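Local coordinates for uncharacterized protein YppE (Bacillus subtilis, PDB 2IM8) that is of unknown function and belongs to the DUF1798 family of bacterial proteins, folding as a compact bundle of four helices, at residues A[86-89]-A[93-96]; A[22-27]-A[97-102]. One frame throughout, in Å; residues are numbered along the deposited sequence.

Interaction 1: A[86-89]-A[93-96]; sequences VLQS and HIHK
The short connection between helix 72-91 and helix 96-121 is tied back to the last turns of the first of these helices by a single side-chain oxygen, OE1 of Q88, which takes up the backbone N-H groups of H93 and I94. The bond from H93 N is the shorter, 2.8 Å to Q88 OE1; its donor lies nearly on the extension of the amide C=O (171°), though the N-H itself points somewhat off the oxygen. I94 N stands 3.2 Å from Q88 OE1, with a much straighter N-H (166°), and comes from above the amide plane. Two successive backbone N-H groups thus converge on one acceptor, which holds the oxygen at the connection and gives these groups, lying between the two helices, a partner. Q88 reaches them because its chain bends at chi2 (-58°), turning the amide toward the connection. Its first torsion, with CG anti to the carbonyl carbon, lays CB and CG against I94: CG of Q88 meets I94 CD1 at 3.7 Å, while I94 CG2 lies 3.9 Å from the amide carbon CD of Q88. The CB of H93 comes to 3.6 Å from Q88 OE1. Beyond this corner, the side chain of I94 also packs on F99 and I102 of helix 96-121, and its carbonyl oxygen accepts a hydrogen bond from Y24 OH of helix 3-29.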
ATOM      1  N   VAL A  86       7.192   0.877  -3.331  1.00  9.26           N
ATOM      2  CA  VAL A  86       7.510  -0.268  -4.177  1.00  8.51           C
ATOM      3  C   VAL A  86       8.807  -0.070  -4.963  1.00  7.62           C
ATOM      4  O   VAL A  86       9.709  -0.906  -4.908  1.00  6.72           O
ATOM      5  CB  VAL A  86       6.360  -0.586  -5.150  1.00 10.54           C
ATOM      6  CG1 VAL A  86       6.805  -1.663  -6.144  1.00 10.80           C
ATOM      7  CG2 VAL A  86       5.143  -1.075  -4.362  1.00 14.12           C
ATOM      8  N   LEU A  87       8.915   1.034  -5.689  1.00 10.92           N
ATOM      9  CA  LEU A  87      10.133   1.298  -6.461  1.00  9.13           C
ATOM     10  C   LEU A  87      11.377   1.331  -5.576  1.00  8.09           C
ATOM     11  O   LEU A  87      12.408   0.707  -5.878  1.00  9.28           O
ATOM     12  CB  LEU A  87      10.014   2.638  -7.196  1.00  8.15           C
ATOM     13  CG  LEU A  87      11.267   3.085  -7.967  1.00 11.40           C
ATOM     14  CD1 LEU A  87      11.686   2.032  -9.001  1.00  8.36           C
ATOM     15  CD2 LEU A  87      10.978   4.426  -8.643  1.00 11.69           C
ATOM     16  N   GLN A  88      11.294   2.079  -4.484  1.00  9.39           N
ATOM     17  CA  GLN A  88      12.447   2.211  -3.601  1.00  9.36           C
ATOM     18  C   GLN A  88      12.868   0.913  -2.917  1.00  8.81           C
ATOM     19  O   GLN A  88      14.026   0.771  -2.517  1.00  9.67           O
ATOM     20  CB  GLN A  88      12.186   3.311  -2.578  1.00 11.18           C
ATOM     21  CG  GLN A  88      12.021   4.703  -3.211  1.00 12.59           C
ATOM     22  CD  GLN A  88      13.226   5.135  -4.036  1.00 13.98           C
ATOM     23  OE1 GLN A  88      14.378   4.933  -3.637  1.00 11.08           O
ATOM     24  NE2 GLN A  88      12.965   5.742  -5.189  1.00 13.12           N
ATOM     25  N   SER A  89      11.954  -0.043  -2.791  1.00  7.95           N
ATOM     26  CA  SER A  89      12.320  -1.310  -2.167  1.00 10.00           C
ATOM     27  C   SER A  89      13.387  -1.967  -3.046  1.00  9.09           C
ATOM     28  O   SER A  89      14.251  -2.681  -2.555  1.00  8.08           O
ATOM     29  CB  SER A  89      11.103  -2.232  -2.017  1.00 10.19           C
ATOM     30  OG  SER A  89      10.648  -2.741  -3.262  1.00 10.50           O
ATOM     31  N   HIS A  93      17.053   4.440  -3.181  1.00 19.30           N
ATOM     32  CA  HIS A  93      17.818   5.675  -3.237  1.00 18.75           C
ATOM     33  C   HIS A  93      17.499   6.585  -2.067  1.00 19.87           C
ATOM     34  O   HIS A  93      18.401   7.174  -1.479  1.00 21.10           O
ATOM     35  CB  HIS A  93      17.545   6.418  -4.543  1.00 14.65           C
ATOM     36  CG  HIS A  93      18.072   5.717  -5.752  1.00 13.78           C
ATOM     37  ND1 HIS A  93      19.382   5.294  -5.851  1.00 11.72           N
ATOM     38  CD2 HIS A  93      17.476   5.382  -6.921  1.00 13.42           C
ATOM     39  CE1 HIS A  93      19.569   4.730  -7.032  1.00 12.58           C
ATOM     40  NE2 HIS A  93      18.429   4.772  -7.701  1.00 14.35           N
ATOM     41  N   ILE A  94      16.220   6.699  -1.718  1.00 16.68           N
ATOM     42  CA  ILE A  94      15.835   7.578  -0.615  1.00 16.70           C
ATOM     43  C   ILE A  94      16.398   7.087   0.720  1.00 16.75           C
ATOM     44  O   ILE A  94      16.715   5.912   0.863  1.00 17.36           O
ATOM     45  CB  ILE A  94      14.306   7.719  -0.522  1.00  8.95           C
ATOM     46  CG1 ILE A  94      13.661   6.367  -0.235  1.00 10.69           C
ATOM     47  CG2 ILE A  94      13.771   8.301  -1.825  1.00  9.13           C
ATOM     48  CD1 ILE A  94      12.177   6.482   0.051  1.00 10.52           C
ATOM     49  N   HIS A  95      16.529   7.992   1.687  1.00 21.43           N
ATOM     50  CA  HIS A  95      17.083   7.645   2.999  1.00 22.85           C
ATOM     51  C   HIS A  95      16.107   6.906   3.912  1.00 22.00           C
ATOM     52  O   HIS A  95      14.900   6.922   3.689  1.00 20.32           O
ATOM     53  CB  HIS A  95      17.590   8.903   3.706  1.00 23.19           C
ATOM     54  CG  HIS A  95      18.679   9.611   2.965  1.00 26.45           C
ATOM     55  ND1 HIS A  95      19.857   8.991   2.608  1.00 27.02           N
ATOM     56  CD2 HIS A  95      18.760  10.878   2.493  1.00 28.31           C
ATOM     57  CE1 HIS A  95      20.618   9.845   1.946  1.00 29.94           C
ATOM     58  NE2 HIS A  95      19.976  10.997   1.862  1.00 30.76           N
ATOM     59  N   LYS A  96      16.657   6.267   4.942  1.00 14.72           N
ATOM     60  CA  LYS A  96      15.891   5.483   5.910  1.00 16.46           C
ATOM     61  C   LYS A  96      14.671   6.193   6.487  1.00 14.82           C
ATOM     62  O   LYS A  96      13.584   5.629   6.517  1.00 13.24           O
ATOM     63  CB  LYS A  96      16.794   5.049   7.075  1.00 36.95           C
ATOM     64  CG  LYS A  96      18.143   4.453   6.666  1.00 43.44           C
ATOM     65  CD  LYS A  96      17.989   3.121   5.940  1.00 45.78           C
ATOM     66  CE  LYS A  96      19.339   2.514   5.582  1.00 47.66           C
ATOM     67  NZ  LYS A  96      20.119   3.360   4.625  1.00 49.10           N
TER

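Interaction 2: A[22-27]-A[97-102]; sequences DRYQEG and KRFKDI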
ATOM      1  N   ASP A  22      11.510  -4.839   4.066  1.00 12.52           N
ATOM      2  CA  ASP A  22      12.627  -5.758   4.283  1.00 12.67           C
ATOM      3  C   ASP A  22      13.564  -5.733   3.089  1.00 12.16           C
ATOM      4  O   ASP A  22      14.783  -5.805   3.246  1.00 10.69           O
ATOM      5  CB  ASP A  22      12.124  -7.184   4.472  1.00 23.18           C
ATOM      6  CG  ASP A  22      11.818  -7.510   5.918  1.00 26.88           C
ATOM      7  OD1 ASP A  22      11.959  -6.614   6.791  1.00 26.48           O
ATOM      8  OD2 ASP A  22      11.441  -8.673   6.171  1.00 28.96           O
ATOM      9  N   ARG A  23      12.996  -5.647   1.889  1.00 10.82           N
ATOM     10  CA  ARG A  23      13.820  -5.624   0.692  1.00 11.29           C
ATOM     11  C   ARG A  23      14.668  -4.352   0.692  1.00 10.46           C
ATOM     12  O   ARG A  23      15.850  -4.382   0.347  1.00 12.22           O
ATOM     13  CB  ARG A  23      12.948  -5.689  -0.568  1.00  8.57           C
ATOM     14  CG  ARG A  23      13.762  -5.821  -1.856  1.00 11.25           C
ATOM     15  CD  ARG A  23      12.874  -5.812  -3.104  1.00 11.84           C
ATOM     16  NE  ARG A  23      11.941  -6.931  -3.087  1.00 11.67           N
ATOM     17  CZ  ARG A  23      10.640  -6.817  -2.834  1.00 11.99           C
ATOM     18  NH1 ARG A  23      10.104  -5.626  -2.592  1.00  8.96           N
ATOM     19  NH2 ARG A  23       9.881  -7.904  -2.800  1.00 14.38           N
ATOM     20  N   TYR A  24      14.058  -3.243   1.104  1.00 11.35           N
ATOM     21  CA  TYR A  24      14.731  -1.948   1.165  1.00 12.93           C
ATOM     22  C   TYR A  24      15.941  -1.994   2.090  1.00 13.74           C
ATOM     23  O   TYR A  24      17.042  -1.606   1.701  1.00 13.29           O
ATOM     24  CB  TYR A  24      13.753  -0.877   1.662  1.00 16.92           C
ATOM     25  CG  TYR A  24      14.383   0.470   1.942  1.00 16.86           C
ATOM     26  CD1 TYR A  24      14.674   1.368   0.909  1.00 15.38           C
ATOM     27  CD2 TYR A  24      14.701   0.843   3.242  1.00 16.03           C
ATOM     28  CE1 TYR A  24      15.268   2.604   1.175  1.00 17.38           C
ATOM     29  CE2 TYR A  24      15.293   2.070   3.518  1.00 16.78           C
ATOM     30  CZ  TYR A  24      15.576   2.946   2.484  1.00 18.64           C
ATOM     31  OH  TYR A  24      16.184   4.158   2.770  1.00 16.96           O
ATOM     32  N   GLN A  25      15.725  -2.475   3.312  1.00 18.80           N
ATOM     33  CA  GLN A  25      16.785  -2.573   4.307  1.00 19.96           C
ATOM     34  C   GLN A  25      17.891  -3.499   3.827  1.00 20.20           C
ATOM     35  O   GLN A  25      19.070  -3.198   3.995  1.00 19.85           O
ATOM     36  CB  GLN A  25      16.217  -3.090   5.632  1.00 25.75           C
ATOM     37  CG  GLN A  25      17.277  -3.510   6.643  1.00 30.20           C
ATOM     38  CD  GLN A  25      16.684  -4.003   7.959  1.00 33.36           C
ATOM     39  OE1 GLN A  25      15.688  -4.734   7.976  1.00 35.25           O
ATOM     40  NE2 GLN A  25      17.307  -3.618   9.067  1.00 36.07           N
ATOM     41  N   GLU A  26      17.519  -4.625   3.227  1.00 14.91           N
ATOM     42  CA  GLU A  26      18.537  -5.551   2.739  1.00 16.71           C
ATOM     43  C   GLU A  26      19.344  -4.892   1.623  1.00 14.68           C
ATOM     44  O   GLU A  26      20.548  -5.099   1.510  1.00 15.90           O
ATOM     45  CB  GLU A  26      17.898  -6.849   2.232  1.00 17.23           C
ATOM     46  CG  GLU A  26      18.915  -7.882   1.763  1.00 23.86           C
ATOM     47  CD  GLU A  26      20.014  -8.125   2.793  1.00 27.33           C
ATOM     48  OE1 GLU A  26      19.683  -8.465   3.954  1.00 27.96           O
ATOM     49  OE2 GLU A  26      21.208  -7.975   2.439  1.00 27.27           O
ATOM     50  N   GLY A  27      18.673  -4.086   0.810  1.00 13.43           N
ATOM     51  CA  GLY A  27      19.356  -3.399  -0.273  1.00 15.92           C
ATOM     52  C   GLY A  27      20.327  -2.342   0.223  1.00 18.04           C
ATOM     53  O   GLY A  27      21.360  -2.099  -0.398  1.00 16.62           O
ATOM     54  N   LYS A  97      14.861   7.421   6.960  1.00 21.67           N
ATOM     55  CA  LYS A  97      13.775   8.197   7.557  1.00 23.14           C
ATOM     56  C   LYS A  97      12.584   8.389   6.622  1.00 21.38           C
ATOM     57  O   LYS A  97      11.434   8.192   7.013  1.00 19.26           O
ATOM     58  CB  LYS A  97      14.288   9.568   8.002  1.00 31.00           C
ATOM     59  CG  LYS A  97      13.205  10.474   8.569  1.00 33.79           C
ATOM     60  CD  LYS A  97      13.713  11.896   8.735  1.00 35.89           C
ATOM     61  CE  LYS A  97      12.587  12.854   9.118  1.00 37.47           C
ATOM     62  NZ  LYS A  97      12.121  12.683  10.519  1.00 36.32           N
ATOM     63  N   ARG A  98      12.866   8.804   5.394  1.00 18.11           N
ATOM     64  CA  ARG A  98      11.827   9.020   4.401  1.00 17.84           C
ATOM     65  C   ARG A  98      11.128   7.698   4.062  1.00 16.65           C
ATOM     66  O   ARG A  98       9.899   7.642   3.959  1.00 12.93           O
ATOM     67  CB  ARG A  98      12.448   9.634   3.142  1.00 20.56           C
ATOM     68  CG  ARG A  98      11.500   9.819   1.975  1.00 21.67           C
ATOM     69  CD  ARG A  98      10.281  10.651   2.336  1.00 23.30           C
ATOM     70  NE  ARG A  98       9.445  10.862   1.159  1.00 24.66           N
ATOM     71  CZ  ARG A  98       8.166  11.215   1.205  1.00 24.85           C
ATOM     72  NH1 ARG A  98       7.565  11.401   2.375  1.00 27.52           N
ATOM     73  NH2 ARG A  98       7.485  11.378   0.083  1.00 28.48           N
ATOM     74  N   PHE A  99      11.902   6.635   3.888  1.00 16.57           N
ATOM     75  CA  PHE A  99      11.300   5.349   3.564  1.00 16.80           C
ATOM     76  C   PHE A  99      10.360   4.928   4.692  1.00 15.36           C
ATOM     77  O   PHE A  99       9.261   4.406   4.445  1.00 15.17           O
ATOM     78  CB  PHE A  99      12.367   4.271   3.373  1.00 15.98           C
ATOM     79  CG  PHE A  99      11.806   2.959   2.906  1.00 14.88           C
ATOM     80  CD1 PHE A  99      11.558   2.734   1.555  1.00 15.96           C
ATOM     81  CD2 PHE A  99      11.437   1.979   3.825  1.00 13.52           C
ATOM     82  CE1 PHE A  99      10.941   1.549   1.125  1.00 12.96           C
ATOM     83  CE2 PHE A  99      10.826   0.799   3.406  1.00 13.03           C
ATOM     84  CZ  PHE A  99      10.577   0.585   2.056  1.00 13.41           C
ATOM     85  N   LYS A 100      10.796   5.150   5.931  1.00 11.96           N
ATOM     86  CA  LYS A 100       9.982   4.796   7.085  1.00 12.11           C
ATOM     87  C   LYS A 100       8.700   5.623   7.094  1.00 10.63           C
ATOM     88  O   LYS A 100       7.629   5.082   7.318  1.00 11.76           O
ATOM     89  CB  LYS A 100      10.747   5.016   8.401  1.00 14.30           C
ATOM     90  CG  LYS A 100       9.933   4.634   9.643  1.00 14.20           C
ATOM     91  CD  LYS A 100      10.731   4.743  10.941  1.00 20.49           C
ATOM     92  CE  LYS A 100       9.882   4.361  12.154  1.00 24.01           C
ATOM     93  NZ  LYS A 100      10.652   4.376  13.431  1.00 23.59           N
ATOM     94  N   ASP A 101       8.816   6.930   6.851  1.00 12.17           N
ATOM     95  CA  ASP A 101       7.650   7.812   6.834  1.00 13.30           C
ATOM     96  C   ASP A 101       6.554   7.384   5.855  1.00 10.44           C
ATOM     97  O   ASP A 101       5.389   7.332   6.227  1.00 11.16           O
ATOM     98  CB  ASP A 101       8.053   9.257   6.517  1.00 23.94           C
ATOM     99  CG  ASP A 101       8.946   9.862   7.585  1.00 28.45           C
ATOM    100  OD1 ASP A 101       8.807   9.471   8.764  1.00 31.66           O
ATOM    101  OD2 ASP A 101       9.773  10.738   7.248  1.00 33.04           O
ATOM    102  N   ILE A 102       6.909   7.083   4.610  1.00 10.22           N
ATOM    103  CA  ILE A 102       5.885   6.681   3.646  1.00 11.16           C
ATOM    104  C   ILE A 102       5.320   5.306   3.977  1.00  9.16           C
ATOM    105  O   ILE A 102       4.124   5.055   3.813  1.00  9.93           O
ATOM    106  CB  ILE A 102       6.430   6.710   2.194  1.00 13.64           C
ATOM    107  CG1 ILE A 102       7.589   5.726   2.026  1.00 15.04           C
ATOM    108  CG2 ILE A 102       6.911   8.123   1.860  1.00 15.36           C
ATOM    109  CD1 ILE A 102       8.142   5.708   0.613  1.00 14.35           C
TER
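F99 stacks on Y24 and carries the whole apolar contact between segments 22-27 and 97-102. Before it in the sequence, the backbone oxygen of K97 accepts from D101 N at 2.9 Å, an ordinary turn of helix 96-121. R98 leads its guanidinium away from segment 22-27, with CG2 of I102 over one face of that group. At F99 the side chain turns inward, CG lying trans to the backbone N (chi1 -174°), and the ring lies flat against that of Y24, the planes at 1° and the centroids 3.8 Å apart. The two side chains run past one another in opposite directions, so each CB sits over the other ring: Y24 CB is 3.5 Å from F99 CZ, and F99 CB is 3.6 Å from Y24 CZ. CD1 of each ring meets CD1 of the other at 3.5 Å. The phenol oxygen of Y24 passes beyond the F99 ring and bonds to the backbone oxygen of I94. A leucine in place of Y24 would probably leave F99 without its flat partner and the I94 carbonyl without the hydroxyl it accepts from. Further on, I102 packs on N81 and E84 of helix 72-91. Such an offset aromatic stack, buried between the first and last helices, is interhelical aromatic packing near one end of a four-helix bundle.

From the N terminus, helix 3-29 supplies the first half of interaction 2, whose partner arrives only in helix 96-121, so this contact closes a loop of some seventy residues containing the two middle helices. Interaction 1 is nested inside that loop and closes a far smaller one, at the turn from helix 72-91 into helix 96-121. Their centres are about 6 Å apart, at one end of the bundle. The two contacts also touch through hydrogen bonds, that of the Y24 hydroxyl and one from R23 NH1 to S89 OG, 3.0 Å. These bonds tie helix 3-29 to the end of helix 72-91 and to the connection, and interaction 2 ties it to the start of helix 96-121.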